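Protease Do-like 8, chloroplastic (Arabidopsis thaliana, PDB 4IC6) acts as a probable serine endopeptidase of the HtrA (Deg) family, hydrolysing peptide bonds of protein substrates in the thylakoid of the chloroplast. Local coordinates at the interface of chains A and B. Sequence-based numbering; all coordinates share one arbitrary frame. Chains: chain A/B, Protease Do-like 8, chloroplastic.

The four contacts are patches of one interface between two copies of the protease. Contacts 1 and 2 use the N-terminal arm of chain A, with strand 18-19 and helix 26-39, and their centres are about 16 Å apart. Strand 168-176 links contact 3 to contact 4, about 14 Å away, and contact 4 lies about 13 Å from contact 1. Contacts 2 and 3 are about 25 Å apart. The interface is not an exact two-fold, which fits the trimers HtrA proteases typically build; the deposited assembly holds six copies. The centre of contact 3 is about 18 Å from A:His83, so it could link the neighbouring subunit to the catalytic site.

Contact 1: the interface of chains A and B. Residues chain A 24, 28, 32; chain B 153-155, 211-212.
A:Val32 presses its CG2 methyl against the backbone of B:Gly153, 3.8 Å from the CA atom, in this HtrA-protease interface where the N-terminal helix 26-39 of one subunit lies on the protease domain of the next. Glycine suits the place, having no side chain to hold the valine off. Beside it, A:Leu24 lays CD2 across the extended chain of B:Gln154 at about a right angle, 3.9 Å from CG.

Further out, A:Glu28 dominates. Its CG stands between the backbone N and the carbonyl carbon (chi1 55°), and the extended chain beyond it carries the carboxylate across to chain B. OE1 accepts the backbone N of B:Gln155 at 2.9 Å on its anti side, while OE2 takes the hydroxyl OG of B:Ser211 on the syn side at 2.6 Å. Serine serves well because the same OG accepts a bond from NZ of B:Lys212 (3.1 Å), whose charge, 4.7 Å from A:Glu28 OE2, may help stabilise a carboxylate here.

Beside the carboxylate, water 1 lies 2.7 Å from A:Glu28 OE1. It also bonds to B:Gln154 NE2, the carbonyl O of B:Gln155 and the backbone N of B:Ser211, tying the glutamate to two separate segments of chain B.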
ATOM      1  N   LEU A  24      27.546  17.253  31.352  1.00 51.98           N
ATOM      2  CA  LEU A  24      26.186  16.772  31.116  1.00 46.27           C
ATOM      3  C   LEU A  24      25.275  17.053  32.309  1.00 46.63           C
ATOM      4  O   LEU A  24      25.715  17.045  33.453  1.00 44.38           O
ATOM      5  CB  LEU A  24      26.190  15.280  30.805  1.00 45.14           C
ATOM      6  CG  LEU A  24      27.054  14.911  29.598  1.00 48.78           C
ATOM      7  CD1 LEU A  24      26.875  13.453  29.251  1.00 50.01           C
ATOM      8  CD2 LEU A  24      26.680  15.796  28.417  1.00 49.18           C
ATOM      9  N   GLU A  28      20.582  13.188  31.703  1.00 36.87           N
ATOM     10  CA  GLU A  28      21.324  12.716  30.529  1.00 36.21           C
ATOM     11  C   GLU A  28      22.661  12.113  30.970  1.00 32.55           C
ATOM     12  O   GLU A  28      23.096  11.116  30.414  1.00 33.82           O
ATOM     13  CB  GLU A  28      21.524  13.818  29.479  1.00 35.32           C
ATOM     14  CG  GLU A  28      22.197  15.071  30.008  1.00 34.35           C
ATOM     15  CD  GLU A  28      22.661  16.011  28.896  1.00 36.47           C
ATOM     16  OE1 GLU A  28      22.511  15.666  27.695  1.00 34.48           O
ATOM     17  OE2 GLU A  28      23.195  17.090  29.228  1.00 37.74           O
ATOM     18  N   VAL A  32      23.905   8.342  29.931  1.00 34.20           N
ATOM     19  CA  VAL A  32      25.188   8.131  29.255  1.00 36.23           C
ATOM     20  C   VAL A  32      26.076   7.096  29.951  1.00 38.19           C
ATOM     21  O   VAL A  32      26.655   6.221  29.292  1.00 39.15           O
ATOM     22  CB  VAL A  32      25.939   9.462  29.030  1.00 37.66           C
ATOM     23  CG1 VAL A  32      27.425   9.216  28.754  1.00 41.80           C
ATOM     24  CG2 VAL A  32      25.293  10.245  27.872  1.00 36.86           C
TER
ATOM     25  N   GLY B 153      23.053   8.704  24.452  1.00 34.85           N
ATOM     26  CA  GLY B 153      22.409   8.966  25.730  1.00 33.16           C
ATOM     27  C   GLY B 153      22.179  10.441  26.008  1.00 33.95           C
ATOM     28  O   GLY B 153      21.287  10.800  26.783  1.00 34.30           O
ATOM     29  N   GLN B 154      22.990  11.301  25.391  1.00 33.11           N
ATOM     30  CA  GLN B 154      22.842  12.755  25.554  1.00 32.50           C
ATOM     31  C   GLN B 154      21.487  13.201  25.055  1.00 32.17           C
ATOM     32  O   GLN B 154      20.988  12.690  24.039  1.00 33.28           O
ATOM     33  CB  GLN B 154      23.888  13.508  24.725  1.00 34.15           C
ATOM     34  CG  GLN B 154      25.193  13.747  25.389  1.00 37.88           C
ATOM     35  CD  GLN B 154      26.096  14.577  24.500  1.00 40.83           C
ATOM     36  OE1 GLN B 154      27.069  14.067  23.943  1.00 41.90           O
ATOM     37  NE2 GLN B 154      25.758  15.865  24.335  1.00 35.65           N
ATOM     38  N   GLN B 155      20.912  14.182  25.746  1.00 31.85           N
ATOM     39  CA  GLN B 155      19.655  14.801  25.336  1.00 30.80           C
ATOM     40  C   GLN B 155      19.845  15.558  24.023  1.00 28.99           C
ATOM     41  O   GLN B 155      20.866  16.229  23.831  1.00 34.59           O
ATOM     42  CB  GLN B 155      19.213  15.796  26.419  1.00 33.07           C
ATOM     43  CG  GLN B 155      17.912  16.539  26.148  1.00 34.51           C
ATOM     44  CD  GLN B 155      17.714  17.684  27.160  1.00 37.15           C
ATOM     45  OE1 GLN B 155      18.534  18.593  27.242  1.00 36.45           O
ATOM     46  NE2 GLN B 155      16.639  17.623  27.930  1.00 33.71           N
ATOM     47  N   SER B 211      22.268  19.553  24.909  1.00 37.15           N
ATOM     48  CA  SER B 211      21.611  20.072  26.103  1.00 38.47           C
ATOM     49  C   SER B 211      22.039  21.499  26.435  1.00 43.30           C
ATOM     50  O   SER B 211      21.454  22.121  27.317  1.00 39.89           O
ATOM     51  CB  SER B 211      21.861  19.165  27.294  1.00 36.61           C
ATOM     52  OG  SER B 211      23.233  19.137  27.611  1.00 41.06           O
ATOM     53  N   LYS B 212      23.061  22.011  25.748  1.00 43.10           N
ATOM     54  CA  LYS B 212      23.488  23.389  25.972  1.00 47.03           C
ATOM     55  C   LYS B 212      22.971  24.329  24.895  1.00 44.83           C
ATOM     56  O   LYS B 212      23.263  25.516  24.928  1.00 49.34           O
ATOM     57  CB  LYS B 212      25.013  23.508  26.064  1.00 54.97           C
ATOM     58  CG  LYS B 212      25.589  23.270  27.454  1.00 63.35           C
ATOM     59  CD  LYS B 212      25.654  21.792  27.776  1.00 68.99           C
ATOM     60  CE  LYS B 212      26.510  21.051  26.752  1.00 74.29           C
ATOM     61  NZ  LYS B 212      26.185  19.588  26.682  1.00 75.00           N
TER
HETATM   62  O   HOH W   1      23.001  16.926  25.336  1.00 32.37           O

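Contact 2: the interface of chains A and B. Residues chain A 17-19; chain B 144-146, 242.
A:Val18 pairs with B:Val144 as a parallel beta bridge, through which the N-terminal arm of one HtrA protease subunit adds a short strand, 18-19, to strand 144-145 of its neighbour. A:Val18 hides more surface than any other residue here, 68 Å², and a beta-branched side chain fits the extended backbone. Its CG1 is anti to the backbone N (chi1 172°), and CG2 then stands beside that N, anti to the carbonyl carbon, and points to helix 238-251. There CG2 meets the CD1 methyl of B:Leu242 at 3.9 Å, the two side chains crossing obliquely. A leucine on the helix is long enough to bridge from helix to strand with a purely apolar tip.

B:Val144 works mainly through its backbone. Its carbonyl O accepts the N-H of A:Phe19 at 3.0 Å, in the carbonyl plane and almost straight (174° at H). The same oxygen lies in plane at the edge of the A:Phe19 ring. Chi1 of -59° puts CG beside the phenylalanine's own backbone N and hence beside this bond. On one face the ring is covered by the CG2 methyl of A:Thr17, 4.0 Å above its plane and displaced to the rim.

A second bridge joins A:Phe19 to B:Gly145. Glycine probably suits the place, having no side chain to crowd the neighbouring strand; its CA lies 3.6 Å from A:Phe19 O. Beyond it, CB of B:Gln146 lies 4.0 Å from the same A:Phe19 O.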
ATOM      1  N   THR A  17      32.663  29.901  15.372  1.00 93.65           N
ATOM      2  CA  THR A  17      33.350  29.399  16.568  1.00 90.97           C
ATOM      3  C   THR A  17      32.752  28.092  17.106  1.00 87.65           C
ATOM      4  O   THR A  17      31.527  27.935  17.176  1.00 86.02           O
ATOM      5  CB  THR A  17      33.394  30.471  17.692  1.00 81.62           C
ATOM      6  OG1 THR A  17      34.514  31.343  17.480  1.00 85.29           O
ATOM      7  CG2 THR A  17      33.518  29.824  19.064  1.00 79.30           C
ATOM      8  N   VAL A  18      33.628  27.167  17.497  1.00 86.10           N
ATOM      9  CA  VAL A  18      33.218  25.830  17.936  1.00 83.85           C
ATOM     10  C   VAL A  18      33.337  25.617  19.449  1.00 83.42           C
ATOM     11  O   VAL A  18      34.423  25.735  20.024  1.00 83.31           O
ATOM     12  CB  VAL A  18      34.016  24.723  17.203  1.00 84.01           C
ATOM     13  CG1 VAL A  18      33.727  23.358  17.811  1.00 81.13           C
ATOM     14  CG2 VAL A  18      33.688  24.728  15.721  1.00 84.19           C
ATOM     15  N   PHE A  19      32.207  25.286  20.075  1.00 81.35           N
ATOM     16  CA  PHE A  19      32.132  25.059  21.516  1.00 78.79           C
ATOM     17  C   PHE A  19      32.354  23.587  21.859  1.00 78.89           C
ATOM     18  O   PHE A  19      31.711  22.708  21.282  1.00 76.18           O
ATOM     19  CB  PHE A  19      30.777  25.532  22.051  1.00 75.17           C
ATOM     20  CG  PHE A  19      30.504  26.991  21.798  1.00 73.57           C
ATOM     21  CD1 PHE A  19      30.744  27.935  22.785  1.00 74.73           C
ATOM     22  CD2 PHE A  19      30.020  27.421  20.572  1.00 70.97           C
ATOM     23  CE1 PHE A  19      30.501  29.276  22.563  1.00 73.50           C
ATOM     24  CE2 PHE A  19      29.776  28.762  20.342  1.00 71.69           C
ATOM     25  CZ  PHE A  19      30.017  29.691  21.341  1.00 72.84           C
TER
ATOM     26  N   VAL B 144      27.496  26.715  17.472  1.00 50.34           N
ATOM     27  CA  VAL B 144      27.874  25.413  16.936  1.00 51.54           C
ATOM     28  C   VAL B 144      28.663  24.592  17.959  1.00 52.21           C
ATOM     29  O   VAL B 144      29.588  25.096  18.598  1.00 59.35           O
ATOM     30  CB  VAL B 144      28.659  25.553  15.605  1.00 50.75           C
ATOM     31  CG1 VAL B 144      28.996  24.182  15.029  1.00 45.03           C
ATOM     32  CG2 VAL B 144      27.842  26.362  14.600  1.00 50.84           C
ATOM     33  N   GLY B 145      28.283  23.329  18.114  1.00 45.39           N
ATOM     34  CA  GLY B 145      28.966  22.427  19.024  1.00 48.29           C
ATOM     35  C   GLY B 145      29.867  21.459  18.279  1.00 49.48           C
ATOM     36  O   GLY B 145      30.019  21.554  17.059  1.00 52.78           O
ATOM     37  N   GLN B 146      30.476  20.527  19.007  1.00 50.93           N
ATOM     38  CA  GLN B 146      31.352  19.534  18.379  1.00 52.55           C
ATOM     39  C   GLN B 146      30.684  18.172  18.348  1.00 50.42           C
ATOM     40  O   GLN B 146      30.491  17.544  19.383  1.00 54.06           O
ATOM     41  CB  GLN B 146      32.700  19.449  19.105  1.00 58.00           C
ATOM     42  CG  GLN B 146      33.638  18.373  18.558  1.00 61.70           C
ATOM     43  CD  GLN B 146      34.014  18.593  17.103  1.00 65.21           C
ATOM     44  OE1 GLN B 146      33.240  18.283  16.193  1.00 64.24           O
ATOM     45  NE2 GLN B 146      35.209  19.132  16.876  1.00 70.16           N
ATOM     46  N   LEU B 242      30.310  22.066   9.250  1.00 46.61           N
ATOM     47  CA  LEU B 242      31.481  22.938   9.351  1.00 45.65           C
ATOM     48  C   LEU B 242      32.472  22.732   8.205  1.00 48.55           C
ATOM     49  O   LEU B 242      33.122  23.679   7.753  1.00 48.91           O
ATOM     50  CB  LEU B 242      32.191  22.722  10.691  1.00 44.24           C
ATOM     51  CG  LEU B 242      31.387  23.093  11.942  1.00 45.06           C
ATOM     52  CD1 LEU B 242      31.904  22.332  13.159  1.00 42.00           C
ATOM     53  CD2 LEU B 242      31.419  24.605  12.187  1.00 49.90           C
TER

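Contact 3: the interface of chains A and B. Residues chain A 162-163, 165-166, 168; chain B 177, 179, 266-267.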
ATOM      1  N   PRO A 162      23.265  -4.269  17.040  1.00 35.42           N
ATOM      2  CA  PRO A 162      22.614  -4.972  15.927  1.00 35.64           C
ATOM      3  C   PRO A 162      23.569  -5.474  14.850  1.00 38.72           C
ATOM      4  O   PRO A 162      23.219  -6.433  14.157  1.00 38.90           O
ATOM      5  CB  PRO A 162      21.675  -3.913  15.342  1.00 36.71           C
ATOM      6  CG  PRO A 162      22.340  -2.578  15.709  1.00 38.09           C
ATOM      7  CD  PRO A 162      22.950  -2.824  17.064  1.00 39.25           C
ATOM      8  N   PHE A 163      24.738  -4.859  14.709  1.00 40.62           N
ATOM      9  CA  PHE A 163      25.661  -5.274  13.640  1.00 44.62           C
ATOM     10  C   PHE A 163      27.061  -5.664  14.104  1.00 43.92           C
ATOM     11  O   PHE A 163      27.904  -6.070  13.294  1.00 41.98           O
ATOM     12  CB  PHE A 163      25.728  -4.205  12.549  1.00 45.10           C
ATOM     13  CG  PHE A 163      24.377  -3.802  12.029  1.00 48.68           C
ATOM     14  CD1 PHE A 163      23.562  -4.730  11.397  1.00 49.65           C
ATOM     15  CD2 PHE A 163      23.915  -2.500  12.178  1.00 48.11           C
ATOM     16  CE1 PHE A 163      22.309  -4.367  10.917  1.00 51.03           C
ATOM     17  CE2 PHE A 163      22.670  -2.132  11.695  1.00 49.29           C
ATOM     18  CZ  PHE A 163      21.866  -3.071  11.061  1.00 48.80           C
ATOM     19  N   PHE A 165      29.376  -3.774  15.467  1.00 42.83           N
ATOM     20  CA  PHE A 165      30.426  -2.761  15.400  1.00 44.91           C
ATOM     21  C   PHE A 165      30.159  -1.543  16.291  1.00 42.01           C
ATOM     22  O   PHE A 165      31.025  -0.696  16.468  1.00 41.49           O
ATOM     23  CB  PHE A 165      30.715  -2.354  13.951  1.00 50.19           C
ATOM     24  CG  PHE A 165      29.591  -1.616  13.292  1.00 50.75           C
ATOM     25  CD1 PHE A 165      29.449  -0.247  13.457  1.00 53.40           C
ATOM     26  CD2 PHE A 165      28.674  -2.289  12.502  1.00 52.34           C
ATOM     27  CE1 PHE A 165      28.407   0.439  12.849  1.00 52.57           C
ATOM     28  CE2 PHE A 165      27.632  -1.608  11.887  1.00 48.62           C
ATOM     29  CZ  PHE A 165      27.503  -0.243  12.061  1.00 51.26           C
ATOM     30  N   ASP A 166      28.964  -1.454  16.865  1.00 37.04           N
ATOM     31  CA  ASP A 166      28.686  -0.388  17.819  1.00 38.43           C
ATOM     32  C   ASP A 166      27.470  -0.753  18.661  1.00 40.58           C
ATOM     33  O   ASP A 166      27.045  -1.908  18.668  1.00 42.19           O
ATOM     34  CB  ASP A 166      28.438   0.931  17.092  1.00 43.05           C
ATOM     35  CG  ASP A 166      27.147   0.921  16.293  1.00 42.77           C
ATOM     36  OD1 ASP A 166      26.378  -0.067  16.413  1.00 37.25           O
ATOM     37  OD2 ASP A 166      26.892   1.908  15.557  1.00 40.84           O
ATOM     38  N   THR A 168      23.394   0.803  20.154  1.00 33.00           N
ATOM     39  CA  THR A 168      22.296   1.748  19.957  1.00 31.46           C
ATOM     40  C   THR A 168      21.568   1.956  21.256  1.00 29.44           C
ATOM     41  O   THR A 168      21.592   1.092  22.120  1.00 28.24           O
ATOM     42  CB  THR A 168      21.258   1.209  18.953  1.00 29.76           C
ATOM     43  OG1 THR A 168      20.683   0.001  19.470  1.00 31.04           O
ATOM     44  CG2 THR A 168      21.916   0.886  17.621  1.00 34.52           C
TER
ATOM     45  N   LEU B 177      25.694   6.700  16.688  1.00 36.35           N
ATOM     46  CA  LEU B 177      26.638   7.598  16.030  1.00 37.64           C
ATOM     47  C   LEU B 177      27.208   6.908  14.803  1.00 39.47           C
ATOM     48  O   LEU B 177      27.223   5.679  14.726  1.00 38.49           O
ATOM     49  CB  LEU B 177      27.784   7.961  16.973  1.00 40.04           C
ATOM     50  CG  LEU B 177      27.620   9.118  17.972  1.00 43.60           C
ATOM     51  CD1 LEU B 177      26.420   9.987  17.652  1.00 41.86           C
ATOM     52  CD2 LEU B 177      27.566   8.619  19.392  1.00 46.73           C
ATOM     53  N   ARG B 179      26.238   6.530  11.735  1.00 36.70           N
ATOM     54  CA  ARG B 179      25.273   5.700  11.022  1.00 39.13           C
ATOM     55  C   ARG B 179      24.937   6.332   9.676  1.00 42.13           C
ATOM     56  O   ARG B 179      25.037   7.543   9.513  1.00 42.13           O
ATOM     57  CB  ARG B 179      24.002   5.503  11.863  1.00 39.76           C
ATOM     58  CG  ARG B 179      24.198   4.558  13.057  1.00 43.76           C
ATOM     59  CD  ARG B 179      24.749   3.209  12.572  1.00 45.30           C
ATOM     60  NE  ARG B 179      24.769   2.176  13.611  1.00 45.83           N
ATOM     61  CZ  ARG B 179      23.714   1.452  13.969  1.00 45.88           C
ATOM     62  NH1 ARG B 179      22.536   1.659  13.385  1.00 45.78           N
ATOM     63  NH2 ARG B 179      23.833   0.529  14.917  1.00 44.67           N
ATOM     64  N   ASP B 266      28.773  -0.621   6.586  1.00 45.97           N
ATOM     65  CA  ASP B 266      29.240  -1.325   7.777  1.00 52.18           C
ATOM     66  C   ASP B 266      28.393  -2.556   8.121  1.00 51.61           C
ATOM     67  O   ASP B 266      28.946  -3.603   8.463  1.00 54.02           O
ATOM     68  CB  ASP B 266      29.316  -0.376   8.977  1.00 58.70           C
ATOM     69  CG  ASP B 266      30.456   0.618   8.857  1.00 65.63           C
ATOM     70  OD1 ASP B 266      31.051   0.702   7.759  1.00 67.70           O
ATOM     71  OD2 ASP B 266      30.755   1.317   9.853  1.00 66.65           O
ATOM     72  N   PRO B 267      27.054  -2.443   8.026  1.00 47.92           N
ATOM     73  CA  PRO B 267      26.196  -3.576   8.407  1.00 49.97           C
ATOM     74  C   PRO B 267      26.431  -4.813   7.535  1.00 51.28           C
ATOM     75  O   PRO B 267      26.502  -5.933   8.051  1.00 49.79           O
ATOM     76  CB  PRO B 267      24.776  -3.037   8.195  1.00 51.76           C
ATOM     77  CG  PRO B 267      24.916  -1.541   8.251  1.00 49.84           C
ATOM     78  CD  PRO B 267      26.259  -1.276   7.610  1.00 48.75           C
TER
HETATM   79  O   HOH W   2      28.984   3.394  14.446  1.00 39.32           O
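B:Arg179 grips A:Asp166 side-on in a salt bridge, NE bonding to OD2 at 2.9 Å and NH2 to OD1 at 3.0 Å. Both oxygens use their syn lone pairs, and the carboxylate and guanidinium planes lie only 20° apart. Arginine suits the place because its planar fork matches the two oxygens and fixes the carboxylate's rotation. The bend at chi2 (-55°) turns the chain toward chain A, where the CG2 methyl of A:Thr168 lies 3.3 Å from NH2. CD2 of A:Phe163 lies over one guanidinium face, near its rim, with the ring tilted 57° rather than stacked.

This tight part continues into two CH-pi contacts. B:Pro267 sets CB over the centre of the A:Phe163 ring, 3.8 Å from its centroid, while A:Pro162 caps the opposite face, so the ring is sandwiched between prolines. B:Asp266 lays its CB over the ring of A:Phe165, nearer the rim, with its carboxylate perpendicular to the ring.

The looser side is hydrated. Water 2 connects A:Asp166 OD2, at 2.8 Å, with the backbone O of B:Leu177, at 2.9 Å, and lies in plane at the edge of the A:Phe165 ring.

In the fold, chain A contributes the loop between strands 155-160 and 168-176 and the latter's first residue. Chain B supplies loop residue B:Leu177, protease strand 179-182 and the start of helix 266-271 of the PDZ region. The arginine probably serves HtrA signalling from one subunit's loop L3 to its neighbour's loop LD.

Contact 4: the interface of chains A and B. Residues chain A 169-171, 198; chain B 173, 175, 196, 231-232.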
ATOM      1  N   LEU A 169      20.873   3.081  21.384  1.00 27.21           N
ATOM      2  CA  LEU A 169      20.073   3.305  22.585  1.00 29.24           C
ATOM      3  C   LEU A 169      18.782   3.983  22.202  1.00 30.98           C
ATOM      4  O   LEU A 169      18.776   4.866  21.345  1.00 31.11           O
ATOM      5  CB  LEU A 169      20.821   4.233  23.532  1.00 30.23           C
ATOM      6  CG  LEU A 169      20.050   4.731  24.757  1.00 30.58           C
ATOM      7  CD1 LEU A 169      19.751   3.556  25.661  1.00 30.73           C
ATOM      8  CD2 LEU A 169      20.877   5.767  25.491  1.00 26.95           C
ATOM      9  N   THR A 170      17.696   3.578  22.846  1.00 31.04           N
ATOM     10  CA  THR A 170      16.475   4.372  22.842  1.00 32.18           C
ATOM     11  C   THR A 170      15.989   4.495  24.273  1.00 30.73           C
ATOM     12  O   THR A 170      16.326   3.670  25.118  1.00 27.59           O
ATOM     13  CB  THR A 170      15.372   3.782  21.918  1.00 28.31           C
ATOM     14  OG1 THR A 170      14.921   2.520  22.430  1.00 25.88           O
ATOM     15  CG2 THR A 170      15.900   3.601  20.498  1.00 27.18           C
ATOM     16  N   VAL A 171      15.207   5.527  24.558  1.00 27.77           N
ATOM     17  CA  VAL A 171      14.819   5.790  25.932  1.00 26.64           C
ATOM     18  C   VAL A 171      13.381   6.263  25.969  1.00 27.67           C
ATOM     19  O   VAL A 171      12.987   7.117  25.183  1.00 29.99           O
ATOM     20  CB  VAL A 171      15.702   6.899  26.556  1.00 30.97           C
ATOM     21  CG1 VAL A 171      15.170   7.320  27.922  1.00 32.90           C
ATOM     22  CG2 VAL A 171      17.162   6.444  26.676  1.00 29.99           C
ATOM     23  N   ALA A 198      11.580   3.427  21.602  1.00 23.33           N
ATOM     24  CA  ALA A 198      11.464   2.765  20.319  1.00 27.60           C
ATOM     25  C   ALA A 198      12.112   1.376  20.391  1.00 28.90           C
ATOM     26  O   ALA A 198      13.269   1.224  20.813  1.00 29.76           O
ATOM     27  CB  ALA A 198      12.118   3.593  19.240  1.00 26.80           C
TER
ATOM     28  N   VAL B 173      17.061  11.372  22.647  1.00 24.96           N
ATOM     29  CA  VAL B 173      18.471  11.192  22.988  1.00 28.61           C
ATOM     30  C   VAL B 173      19.288  10.854  21.747  1.00 30.12           C
ATOM     31  O   VAL B 173      18.738  10.409  20.747  1.00 29.55           O
ATOM     32  CB  VAL B 173      18.669  10.051  24.023  1.00 32.53           C
ATOM     33  CG1 VAL B 173      17.820  10.307  25.274  1.00 32.26           C
ATOM     34  CG2 VAL B 173      18.306   8.691  23.413  1.00 30.75           C
ATOM     35  N   SER B 175      20.915   8.383  19.783  1.00 31.80           N
ATOM     36  CA  SER B 175      20.562   6.968  19.786  1.00 31.56           C
ATOM     37  C   SER B 175      21.706   6.127  19.199  1.00 34.57           C
ATOM     38  O   SER B 175      21.880   4.959  19.541  1.00 31.03           O
ATOM     39  CB  SER B 175      19.285   6.768  18.977  1.00 33.50           C
ATOM     40  OG  SER B 175      19.065   5.397  18.711  1.00 38.49           O
ATOM     41  N   ASP B 196      16.473   9.409  18.845  1.00 28.31           N
ATOM     42  CA  ASP B 196      15.089   8.987  18.911  1.00 27.84           C
ATOM     43  C   ASP B 196      14.145  10.175  19.105  1.00 31.68           C
ATOM     44  O   ASP B 196      12.968   9.983  19.388  1.00 30.06           O
ATOM     45  CB  ASP B 196      14.828   7.830  19.904  1.00 29.53           C
ATOM     46  CG  ASP B 196      15.023   8.226  21.353  1.00 28.99           C
ATOM     47  OD1 ASP B 196      15.324   9.406  21.635  1.00 29.94           O
ATOM     48  OD2 ASP B 196      14.833   7.344  22.223  1.00 30.12           O
ATOM     49  N   GLY B 231      11.255   4.299  14.691  1.00 31.79           N
ATOM     50  CA  GLY B 231      11.178   5.226  15.804  1.00 31.20           C
ATOM     51  C   GLY B 231      12.402   6.097  16.018  1.00 32.46           C
ATOM     52  O   GLY B 231      12.551   6.724  17.073  1.00 29.99           O
ATOM     53  N   VAL B 232      13.289   6.142  15.026  1.00 34.28           N
ATOM     54  CA  VAL B 232      14.513   6.934  15.141  1.00 36.79           C
ATOM     55  C   VAL B 232      14.712   7.754  13.870  1.00 34.10           C
ATOM     56  O   VAL B 232      14.255   7.366  12.804  1.00 36.30           O
ATOM     57  CB  VAL B 232      15.753   6.032  15.407  1.00 32.65           C
ATOM     58  CG1 VAL B 232      15.568   5.229  16.711  1.00 33.93           C
ATOM     59  CG2 VAL B 232      16.003   5.100  14.242  1.00 36.13           C
TER
HETATM   60  O   HOH W   3      13.969   9.503  24.161  1.00 28.56           O
HETATM   61  O   HOH W   4      12.360   6.058  21.837  1.00 29.20           O
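B:Asp196 reaches across to strand 168-176 of chain A, and its carboxylate organises the contact. Beyond CB, CG stands between the backbone N and the carbonyl carbon (chi1 68°), which sets the carboxylate between the two subunits. CG itself stays 4.2 Å from the backbone N of A:Val171, and the oxygens do the bonding. OD2 accepts the N-H of A:Val171 at 3.0 Å, met nearly along the C-O axis, and also takes water 4, which leads to the backbone N of A:Ala198. OD1 turns back to its own chain and accepts the backbone N of B:Val173 at 2.8 Å. Water 3 joins OD1 to the carbonyl O of A:Val171. Aspartate suits the place because two acceptors on a short stem can serve N-H groups of both subunits.

Alongside, A:Leu169 N donates to the carbonyl O of B:Ser175 at 2.8 Å, and its O receives the B:Ser175 hydroxyl OG at 2.7 Å, from a donor tilted 33° off the carbonyl plane. With OG anti to its own backbone N (chi1 167°), serine's short side chain brings a hydroxyl beside its carbonyl, and both meet A:Leu169. The CB methyl of A:Ala198 rests against CA of B:Gly231 at 3.9 Å. A:Thr170 OG1 donates to A:Ala198 O at 2.7 Å, which probably holds A:Ala198 in place.

In the fold, both chains use strand 168-176, by different stretches, next to the loop after strand 192-195 (B:Asp196 in one chain, A:Ala198 in the other) that leads to engineered Ala204.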